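Putative methylthioribose-1-phosphate isomerase (Pyrococcus horikoshii OT3, PDB 6A34) probably catalyses the interconversion of 5-methylthioribose 1-phosphate and 5-methylthioribulose 1-phosphate, an isomerase step of methionine salvage. Local coordinates at residues Met26-Leu31 / Lys37-Ser42; Arg30-Glu35 / Ser211-Ser216; Arg15-Lys20 / Ala59-Ala64. All coordinates share one frame; numbering follows the deposited sequence.

Interaction 1. Residues Met26-Leu31 / Lys37-Ser42; sequences MINQRL and KVEKFS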
loop_
_atom_site.group_PDB
_atom_site.type_symbol
_atom_site.label_atom_id
_atom_site.label_comp_id
_atom_site.label_asym_id
_atom_site.label_seq_id
_atom_site.Cartn_x
_atom_site.Cartn_y
_atom_site.Cartn_z
ATOM N N MET A 26 -19.034 -23.271 7.229
ATOM C CA MET A 26 -17.998 -22.230 7.170
ATOM C C MET A 26 -18.337 -21.218 6.072
ATOM O O MET A 26 -18.608 -21.588 4.907
ATOM C CB MET A 26 -16.615 -22.797 6.839
ATOM C CG MET A 26 -16.169 -23.905 7.736
ATOM S SD MET A 26 -14.505 -24.397 7.292
ATOM C CE MET A 26 -14.260 -25.865 8.289
ATOM N N ILE A 27 -18.289 -19.935 6.429
ATOM C CA ILE A 27 -18.233 -18.919 5.415
ATOM C C ILE A 27 -17.030 -19.244 4.523
ATOM O O ILE A 27 -15.993 -19.622 5.038
ATOM C CB ILE A 27 -18.134 -17.514 6.025
ATOM C CG1 ILE A 27 -19.415 -17.160 6.773
ATOM C CG2 ILE A 27 -17.807 -16.487 4.938
ATOM C CD1 ILE A 27 -19.302 -15.895 7.585
ATOM N N ASN A 28 -17.211 -19.170 3.198
ATOM C CA ASN A 28 -16.137 -19.459 2.269
ATOM C C ASN A 28 -15.366 -18.168 2.002
ATOM O O ASN A 28 -15.752 -17.360 1.133
ATOM C CB ASN A 28 -16.609 -20.052 0.942
ATOM C CG ASN A 28 -15.455 -20.644 0.165
ATOM O OD1 ASN A 28 -14.344 -20.108 0.194
ATOM N ND2 ASN A 28 -15.686 -21.792 -0.453
ATOM N N GLN A 29 -14.260 -18.010 2.726
ATOM C CA GLN A 29 -13.476 -16.776 2.709
ATOM C C GLN A 29 -12.599 -16.728 1.447
ATOM O O GLN A 29 -12.027 -15.677 1.170
ATOM C CB GLN A 29 -12.668 -16.648 4.006
ATOM C CG GLN A 29 -13.541 -16.588 5.268
ATOM C CD GLN A 29 -12.825 -16.053 6.489
ATOM O OE1 GLN A 29 -12.083 -15.075 6.399
ATOM N NE2 GLN A 29 -13.039 -16.687 7.641
ATOM N N ARG A 30 -12.511 -17.836 0.687
ATOM C CA ARG A 30 -11.825 -17.833 -0.618
ATOM C C ARG A 30 -12.683 -17.180 -1.708
ATOM O O ARG A 30 -12.145 -16.713 -2.672
ATOM C CB ARG A 30 -11.475 -19.239 -1.101
ATOM C CG ARG A 30 -10.315 -19.871 -0.353
ATOM C CD ARG A 30 -10.515 -21.383 -0.314
ATOM N NE ARG A 30 -10.847 -21.951 -1.617
ATOM C CZ ARG A 30 -9.952 -22.239 -2.560
ATOM N NH1 ARG A 30 -8.655 -22.074 -2.329
ATOM N NH2 ARG A 30 -10.365 -22.686 -3.733
ATOM N N LEU A 31 -14.004 -17.180 -1.562
ATOM C CA LEU A 31 -14.882 -16.654 -2.606
ATOM C C LEU A 31 -15.123 -15.147 -2.403
ATOM O O LEU A 31 -15.544 -14.467 -3.325
ATOM C CB LEU A 31 -16.195 -17.456 -2.615
ATOM C CG LEU A 31 -16.047 -18.937 -2.974
ATOM C CD1 LEU A 31 -17.384 -19.676 -2.942
ATOM C CD2 LEU A 31 -15.370 -19.117 -4.334
ATOM N N LYS A 37 -20.860 -17.327 0.410
ATOM C CA LYS A 37 -21.336 -18.689 0.423
ATOM C C LYS A 37 -20.876 -19.416 1.689
ATOM O O LYS A 37 -19.702 -19.349 2.085
ATOM C CB LYS A 37 -20.805 -19.454 -0.785
ATOM C CG LYS A 37 -21.504 -20.778 -1.065
ATOM C CD LYS A 37 -20.986 -21.434 -2.322
ATOM C CE LYS A 37 -21.469 -22.853 -2.512
ATOM N NZ LYS A 37 -22.105 -23.011 -3.842
ATOM N N VAL A 38 -21.830 -20.129 2.291
ATOM C CA VAL A 38 -21.624 -20.986 3.434
ATOM C C VAL A 38 -21.499 -22.431 2.948
ATOM O O VAL A 38 -22.464 -22.997 2.471
ATOM C CB VAL A 38 -22.780 -20.830 4.433
ATOM C CG1 VAL A 38 -22.496 -21.600 5.711
ATOM C CG2 VAL A 38 -23.061 -19.364 4.730
ATOM N N GLU A 39 -20.288 -22.983 3.031
ATOM C CA GLU A 39 -20.020 -24.368 2.705
ATOM C C GLU A 39 -20.555 -25.240 3.851
ATOM O O GLU A 39 -20.617 -24.769 4.991
ATOM C CB GLU A 39 -18.523 -24.628 2.513
ATOM C CG GLU A 39 -17.877 -23.894 1.345
ATOM C CD GLU A 39 -18.514 -24.046 -0.031
ATOM O OE1 GLU A 39 -19.337 -24.981 -0.225
ATOM O OE2 GLU A 39 -18.191 -23.205 -0.905
ATOM N N LYS A 40 -20.944 -26.476 3.506
ATOM C CA LYS A 40 -21.493 -27.511 4.399
ATOM C C LYS A 40 -20.596 -28.748 4.294
ATOM O O LYS A 40 -20.435 -29.295 3.210
ATOM C CB LYS A 40 -22.918 -27.854 3.968
ATOM C CG LYS A 40 -23.684 -28.825 4.860
ATOM C CD LYS A 40 -25.190 -28.631 4.743
ATOM C CE LYS A 40 -26.015 -29.512 5.659
ATOM N NZ LYS A 40 -26.309 -30.824 5.043
ATOM N N PHE A 41 -19.956 -29.122 5.405
ATOM C CA PHE A 41 -18.982 -30.183 5.444
ATOM C C PHE A 41 -19.445 -31.259 6.429
ATOM O O PHE A 41 -19.714 -30.947 7.583
ATOM C CB PHE A 41 -17.604 -29.650 5.841
ATOM C CG PHE A 41 -17.040 -28.600 4.912
ATOM C CD1 PHE A 41 -16.879 -28.862 3.558
ATOM C CD2 PHE A 41 -16.684 -27.349 5.385
ATOM C CE1 PHE A 41 -16.367 -27.901 2.697
ATOM C CE2 PHE A 41 -16.187 -26.385 4.524
ATOM C CZ PHE A 41 -16.011 -26.670 3.187
ATOM N N SER A 42 -19.444 -32.516 5.960
ATOM C CA SER A 42 -20.074 -33.655 6.629
ATOM C C SER A 42 -19.068 -34.763 6.977
ATOM O O SER A 42 -19.454 -35.730 7.594
ATOM C CB SER A 42 -21.184 -34.185 5.764
ATOM O OG SER A 42 -22.046 -33.114 5.372
HETATM O O HOH W 1 -18.147 -16.520 0.725
#

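Interaction 2. Residues Arg30-Glu35 / Ser211-Ser216; sequences RLLPKE and SAWEYS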
loop_
_atom_site.group_PDB
_atom_site.type_symbol
_atom_site.label_atom_id
_atom_site.label_comp_id
_atom_site.label_asym_id
_atom_site.label_seq_id
_atom_site.Cartn_x
_atom_site.Cartn_y
_atom_site.Cartn_z
ATOM N N ARG A 30 -12.511 -17.836 0.687
ATOM C CA ARG A 30 -11.825 -17.833 -0.618
ATOM C C ARG A 30 -12.683 -17.180 -1.708
ATOM O O ARG A 30 -12.145 -16.713 -2.672
ATOM C CB ARG A 30 -11.475 -19.239 -1.101
ATOM C CG ARG A 30 -10.315 -19.871 -0.353
ATOM C CD ARG A 30 -10.515 -21.383 -0.314
ATOM N NE ARG A 30 -10.847 -21.951 -1.617
ATOM C CZ ARG A 30 -9.952 -22.239 -2.560
ATOM N NH1 ARG A 30 -8.655 -22.074 -2.329
ATOM N NH2 ARG A 30 -10.365 -22.686 -3.733
ATOM N N LEU A 31 -14.004 -17.180 -1.562
ATOM C CA LEU A 31 -14.882 -16.654 -2.606
ATOM C C LEU A 31 -15.123 -15.147 -2.403
ATOM O O LEU A 31 -15.544 -14.467 -3.325
ATOM C CB LEU A 31 -16.195 -17.456 -2.615
ATOM C CG LEU A 31 -16.047 -18.937 -2.974
ATOM C CD1 LEU A 31 -17.384 -19.676 -2.942
ATOM C CD2 LEU A 31 -15.370 -19.117 -4.334
ATOM N N LEU A 32 -14.830 -14.627 -1.205
ATOM C CA LEU A 32 -15.102 -13.221 -0.906
ATOM C C LEU A 32 -14.068 -12.371 -1.633
ATOM O O LEU A 32 -12.936 -12.825 -1.843
ATOM C CB LEU A 32 -15.065 -12.980 0.609
ATOM C CG LEU A 32 -16.232 -13.583 1.393
ATOM C CD1 LEU A 32 -16.018 -13.434 2.888
ATOM C CD2 LEU A 32 -17.565 -12.977 0.976
ATOM N N PRO A 33 -14.461 -11.160 -2.036
ATOM C CA PRO A 33 -15.753 -10.527 -1.783
ATOM C C PRO A 33 -16.783 -10.650 -2.919
ATOM O O PRO A 33 -17.889 -10.097 -2.830
ATOM C CB PRO A 33 -15.366 -9.045 -1.625
ATOM C CG PRO A 33 -14.243 -8.888 -2.636
ATOM C CD PRO A 33 -13.483 -10.195 -2.538
ATOM N N LYS A 34 -16.405 -11.376 -3.972
ATOM C CA LYS A 34 -17.221 -11.593 -5.173
ATOM C C LYS A 34 -18.537 -12.282 -4.779
ATOM O O LYS A 34 -19.630 -11.806 -5.111
ATOM C CB LYS A 34 -16.365 -12.380 -6.171
ATOM C CG LYS A 34 -16.934 -12.571 -7.571
ATOM C CD LYS A 34 -16.100 -13.557 -8.383
ATOM C CE LYS A 34 -16.165 -13.347 -9.881
ATOM N NZ LYS A 34 -17.504 -13.660 -10.432
ATOM N N GLU A 35 -18.423 -13.372 -4.013
ATOM C CA GLU A 35 -19.550 -14.243 -3.657
ATOM C C GLU A 35 -19.489 -14.589 -2.166
ATOM O O GLU A 35 -18.424 -14.941 -1.643
ATOM C CB GLU A 35 -19.504 -15.543 -4.460
ATOM C CG GLU A 35 -20.700 -16.454 -4.225
ATOM C CD GLU A 35 -20.600 -17.840 -4.861
ATOM O OE1 GLU A 35 -19.616 -18.080 -5.578
ATOM O OE2 GLU A 35 -21.510 -18.679 -4.626
ATOM N N SER A 211 -12.417 -6.995 5.214
ATOM C CA SER A 211 -12.989 -5.997 6.105
ATOM C C SER A 211 -14.054 -5.183 5.343
ATOM O O SER A 211 -15.168 -4.928 5.873
ATOM C CB SER A 211 -11.924 -5.111 6.732
ATOM O OG SER A 211 -11.176 -5.806 7.722
ATOM N N ALA A 212 -13.731 -4.746 4.110
ATOM C CA ALA A 212 -14.626 -3.820 3.392
ATOM C C ALA A 212 -15.998 -4.516 3.177
ATOM O O ALA A 212 -17.063 -3.902 3.307
ATOM C CB ALA A 212 -13.978 -3.341 2.108
ATOM N N TRP A 213 -15.947 -5.824 2.908
ATOM C CA TRP A 213 -17.088 -6.644 2.672
ATOM C C TRP A 213 -17.942 -6.792 3.943
ATOM O O TRP A 213 -19.096 -6.417 3.924
ATOM C CB TRP A 213 -16.654 -7.998 2.113
ATOM C CG TRP A 213 -17.850 -8.830 1.819
ATOM C CD1 TRP A 213 -18.602 -8.785 0.688
ATOM C CD2 TRP A 213 -18.514 -9.728 2.722
ATOM N NE1 TRP A 213 -19.680 -9.610 0.822
ATOM C CE2 TRP A 213 -19.651 -10.218 2.045
ATOM C CE3 TRP A 213 -18.261 -10.176 4.023
ATOM C CZ2 TRP A 213 -20.540 -11.127 2.624
ATOM C CZ3 TRP A 213 -19.127 -11.095 4.590
ATOM C CH2 TRP A 213 -20.254 -11.555 3.902
ATOM N N GLU A 214 -17.378 -7.307 5.040
ATOM C CA GLU A 214 -18.195 -7.597 6.239
ATOM C C GLU A 214 -18.741 -6.313 6.869
ATOM O O GLU A 214 -19.844 -6.343 7.381
ATOM C CB GLU A 214 -17.479 -8.444 7.291
ATOM C CG GLU A 214 -16.133 -7.925 7.785
ATOM C CD GLU A 214 -15.732 -8.606 9.088
ATOM O OE1 GLU A 214 -16.454 -8.387 10.079
ATOM O OE2 GLU A 214 -14.775 -9.440 9.097
ATOM N N TYR A 215 -17.968 -5.210 6.873
ATOM C CA TYR A 215 -18.437 -4.023 7.569
ATOM C C TYR A 215 -19.517 -3.365 6.717
ATOM O O TYR A 215 -20.488 -2.780 7.251
ATOM C CB TYR A 215 -17.297 -3.065 7.930
ATOM C CG TYR A 215 -16.304 -3.608 8.932
ATOM C CD1 TYR A 215 -16.728 -4.272 10.073
ATOM C CD2 TYR A 215 -14.935 -3.490 8.733
ATOM C CE1 TYR A 215 -15.830 -4.781 10.998
ATOM C CE2 TYR A 215 -14.026 -3.989 9.651
ATOM C CZ TYR A 215 -14.470 -4.640 10.792
ATOM O OH TYR A 215 -13.590 -5.169 11.699
ATOM N N SER A 216 -19.342 -3.454 5.400
ATOM C CA SER A 216 -20.377 -3.017 4.486
ATOM C C SER A 216 -21.644 -3.887 4.642
ATOM O O SER A 216 -22.727 -3.375 4.806
ATOM C CB SER A 216 -19.893 -2.980 3.071
ATOM O OG SER A 216 -20.827 -2.248 2.307
#

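Interaction 3. Residues Arg15-Lys20 / Ala59-Ala64; sequences RTVEYK and APAIGA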
loop_
_atom_site.group_PDB
_atom_site.type_symbol
_atom_site.label_atom_id
_atom_site.label_comp_id
_atom_site.label_asym_id
_atom_site.label_seq_id
_atom_site.Cartn_x
_atom_site.Cartn_y
_atom_site.Cartn_z
ATOM N N ARG A 15 -22.114 -16.980 12.155
ATOM C CA ARG A 15 -20.822 -17.342 12.650
ATOM C C ARG A 15 -19.956 -17.768 11.457
ATOM O O ARG A 15 -20.448 -18.288 10.464
ATOM C CB ARG A 15 -20.957 -18.387 13.762
ATOM C CG ARG A 15 -21.137 -17.758 15.133
ATOM C CD ARG A 15 -21.985 -18.411 16.197
ATOM N NE ARG A 15 -21.128 -19.129 17.100
ATOM C CZ ARG A 15 -21.260 -19.320 18.415
ATOM N NH1 ARG A 15 -20.592 -20.326 18.928
ATOM N NH2 ARG A 15 -21.954 -18.540 19.221
ATOM N N THR A 16 -18.670 -17.442 11.563
ATOM C CA THR A 16 -17.635 -17.767 10.589
ATOM C C THR A 16 -17.538 -19.284 10.422
ATOM O O THR A 16 -17.262 -19.770 9.345
ATOM C CB THR A 16 -16.286 -17.184 11.042
ATOM O OG1 THR A 16 -16.437 -15.764 11.093
ATOM C CG2 THR A 16 -15.130 -17.582 10.156
ATOM N N VAL A 17 -17.728 -19.987 11.534
ATOM C CA VAL A 17 -17.755 -21.429 11.639
ATOM C C VAL A 17 -18.868 -21.763 12.637
ATOM O O VAL A 17 -18.888 -21.156 13.742
ATOM C CB VAL A 17 -16.416 -22.009 12.143
ATOM C CG1 VAL A 17 -16.412 -23.527 12.125
ATOM C CG2 VAL A 17 -15.223 -21.491 11.369
ATOM N N GLU A 18 -19.712 -22.746 12.276
ATOM C CA GLU A 18 -20.885 -23.213 13.073
ATOM C C GLU A 18 -20.946 -24.757 12.988
ATOM O O GLU A 18 -20.499 -25.376 11.990
ATOM C CB GLU A 18 -22.165 -22.586 12.507
ATOM C CG GLU A 18 -23.138 -21.996 13.516
ATOM C CD GLU A 18 -24.148 -21.087 12.815
ATOM O OE1 GLU A 18 -24.719 -21.555 11.801
ATOM O OE2 GLU A 18 -24.304 -19.884 13.209
ATOM N N TYR A 19 -21.474 -25.391 14.042
ATOM C CA TYR A 19 -21.731 -26.843 14.028
ATOM C C TYR A 19 -23.204 -27.095 14.346
ATOM O O TYR A 19 -23.688 -26.643 15.376
ATOM C CB TYR A 19 -20.829 -27.586 15.009
ATOM C CG TYR A 19 -20.974 -29.082 14.972
ATOM C CD1 TYR A 19 -20.535 -29.807 13.878
ATOM C CD2 TYR A 19 -21.533 -29.780 16.030
ATOM C CE1 TYR A 19 -20.676 -31.179 13.817
ATOM C CE2 TYR A 19 -21.647 -31.162 16.003
ATOM C CZ TYR A 19 -21.220 -31.862 14.891
ATOM O OH TYR A 19 -21.330 -33.215 14.839
ATOM N N LYS A 20 -23.886 -27.806 13.438
ATOM C CA LYS A 20 -25.348 -27.987 13.472
ATOM C C LYS A 20 -25.672 -29.259 12.684
ATOM O O LYS A 20 -25.088 -29.472 11.641
ATOM C CB LYS A 20 -25.997 -26.728 12.871
ATOM C CG LYS A 20 -27.515 -26.639 12.931
ATOM C CD LYS A 20 -28.097 -25.345 12.327
ATOM C CE LYS A 20 -27.932 -25.179 10.821
ATOM N NZ LYS A 20 -26.967 -24.109 10.453
ATOM N N ALA A 59 -7.307 -17.106 13.501
ATOM C CA ALA A 59 -6.753 -18.097 14.387
ATOM C C ALA A 59 -7.868 -18.773 15.196
ATOM O O ALA A 59 -7.940 -19.995 15.257
ATOM C CB ALA A 59 -5.670 -17.456 15.248
ATOM N N PRO A 60 -8.796 -18.031 15.831
ATOM C CA PRO A 60 -9.838 -18.668 16.642
ATOM C C PRO A 60 -10.906 -19.410 15.811
ATOM O O PRO A 60 -11.481 -20.400 16.280
ATOM C CB PRO A 60 -10.483 -17.516 17.427
ATOM C CG PRO A 60 -9.620 -16.272 17.129
ATOM C CD PRO A 60 -8.894 -16.561 15.829
ATOM N N ALA A 61 -11.160 -18.950 14.583
ATOM C CA ALA A 61 -12.124 -19.600 13.707
ATOM C C ALA A 61 -11.573 -20.946 13.228
ATOM O O ALA A 61 -12.317 -21.933 13.070
ATOM C CB ALA A 61 -12.454 -18.695 12.559
ATOM N N ILE A 62 -10.254 -20.996 13.026
ATOM C CA ILE A 62 -9.551 -22.210 12.624
ATOM C C ILE A 62 -9.579 -23.208 13.781
ATOM O O ILE A 62 -9.653 -24.410 13.555
ATOM C CB ILE A 62 -8.107 -21.891 12.199
ATOM C CG1 ILE A 62 -8.072 -21.199 10.832
ATOM C CG2 ILE A 62 -7.211 -23.121 12.226
ATOM C CD1 ILE A 62 -6.819 -20.359 10.624
ATOM N N GLY A 63 -9.390 -22.698 15.000
ATOM C CA GLY A 63 -9.448 -23.508 16.196
ATOM C C GLY A 63 -10.815 -24.150 16.347
ATOM O O GLY A 63 -10.935 -25.348 16.528
ATOM N N ALA A 64 -11.866 -23.341 16.189
ATOM C CA ALA A 64 -13.217 -23.840 16.357
ATOM C C ALA A 64 -13.525 -24.881 15.275
ATOM O O ALA A 64 -14.175 -25.897 15.567
ATOM C CB ALA A 64 -14.223 -22.705 16.347
#

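Interaction 1. Residues Met26-Leu31 / Lys37-Ser42
Asn-28 and Glu-39 join their side chains across a beta hairpin built from strands 23-27 and 38-41, an example of how side chains secure what the backbone begins. Asn-28 ND2 donates to Glu-39 OE2 (2.9 Å). The acceptor lies in the amide plane, but amide and carboxylate are turned 74° against each other, and OE2 is met on its anti side. With CG anti to the backbone N (chi1 -166°), Asn-28 sends this amide toward Glu-39, whose chain bends at chi2 to meet it. The same amide also works forward along its own loop: OD1 accepts from Arg-30 N at 3.0 Å, an Asx turn. With an alanine here, the Glu-39 carboxylate would probably lose this mate and the turn its acceptor.

On the same face as Glu-39, the extended Met-26 chain crosses Phe-41 at about a right angle, a Met-aromatic contact in which SD sits at the ring edge, 3.8 Å from CE2. Val-47 and Ala-50 of helix 44-52 also pack on Phe-41. Ile-27 and Val-38, a non-hydrogen-bonded pair, place their side chains on the opposite face.

Beneath these contacts, the backbones of Met-26 and Glu-39 exchange two hydrogen bonds as an antiparallel hydrogen-bonded pair, and Asn-28 N reaches Lys-37 O at 2.7 Å. At the base of the hairpin loop, where the chain leaves one strand and enters the next, one water accepts from Lys-37 N (2.8 Å) and donates to Asn-28 O.

Interaction 2. Residues Arg30-Glu35 / Ser211-Ser216
Trp-213 meets Leu-32 and Pro-33 because its first torsion carries CG anti to the backbone N (chi1 -178°), extending the indole from helix 206-217 toward the loop between strands 23-27 and 38-41. The second torsion (chi2 84°) then turns the ring so that a broad face is offered to Leu-32. Leu-32 answers with CG beside its own backbone N and an extended second torsion, which places the two methyl groups across the indole, the side chains meeting at about a right angle.

The result is a well-centred CH-pi contact. Leu-32 CD2 stands 3.8 Å from the centroid of the six-membered ring of Trp-213, 17° from the ring normal, and its nearest ring atom is CE2 at 3.6 Å. The second methyl, Leu-32 CD1, reaches Trp-213 CE3 at 4.1 Å. Pro-33, entered through a cis peptide bond, sits beside the pyrrole end, its CB 4.0 Å from Trp-213 CD1. The carbonyl of Pro-33 comes obliquely to the same carbon, with O 3.8 Å from CD1.

Around this pair the aromatic cluster continues, with Phe-36 meeting Trp-213 edge-to-face. The second subunit also comes in: its Ile-312 packs on Pro-33 and its Pro-314 on Trp-213, placing the contact beside the dimer interface. Leu-32 further touches Leu-210 of the same helix, four residues on from Gln-206, a predicted substrate-binding residue.

Chemically, the loop is held to the helix here by dispersion and CH-pi attraction, with no polar bond between the two segments. Such an attachment depends on shape: the breadth of the indole lets both leucine methyls touch it while Pro-33 CB meets its CD1 corner, and neither residue has to satisfy a strict hydrogen-bond direction.

Interaction 3. Residues Arg15-Lys20 / Ala59-Ala64
The flat group where Val-17 meets Ala-61 is a peptide and not an aromatic ring: Val-17 CG2 approaches Ala-61 O at 3.4 Å, from a direction tilted out of the peptide plane. This is strand-on-helix packing, in which the edge strand 17-20 of the three-stranded N-terminal sheet lies against the first turns of helix 59-76. It shows how small residues let a strand come near a helix, the backbones approaching to 6.3 Å between Val-17 CA and Ala-61 CA.

Val-17 holds CG1 anti to its own backbone N (chi1 -175°), leaving CG2 beside that nitrogen and directed at Ala-61, while CG1 faces the next turn at Ala-64. The same CG2 also lies 4.1 Å from Ala-61 CB, so one methyl touches both the side chain and the carbonyl of a single helix residue. Farther along the helix, Ala-65 and Phe-68 also pack on Val-17, and Tyr-19 continues the contact onto Ala-71 and Leu-72.

Thr-16 divides its two branches between different tasks. Its OG1 hydrogen-bonds the carbonyl oxygens of Ser-171 and Thr-174, whereas the methyl serves the helix. The helix begins at Ala-59, a predicted substrate-binding residue, but segment 15-20 meets it only from Ala-61 on. Beside the Val-17 methyl, and from the same strand side, Thr-16 CG2 meets Ala-61 CB at 3.8 Å.

Depth and chemistry change together across the three contacts. Interaction 3 is wholly buried and apolar, methyl groups against a helix, whereas interactions 1 and 2 are only partly buried. Interaction 1 is the polar one, mixing backbone pairing with an amide-carboxylate bond; interaction 2 relies on an aromatic face near the second subunit. Interactions 1 and 3 both involve the same sheet, strands 17-20 and 23-27 being neighbours, with Ile-27 and Thr-16 hydrogen-bonded through their backbones. Interactions 1 and 2 share Arg-30 and Leu-31, and Ile-27 CG2 touches Leu-32 CD1 at 4.1 Å. The three-stranded sheet thus meets helix 59-76 through strand 17-20 and the residue before it, and helix 206-217 through the loop after strand 23-27.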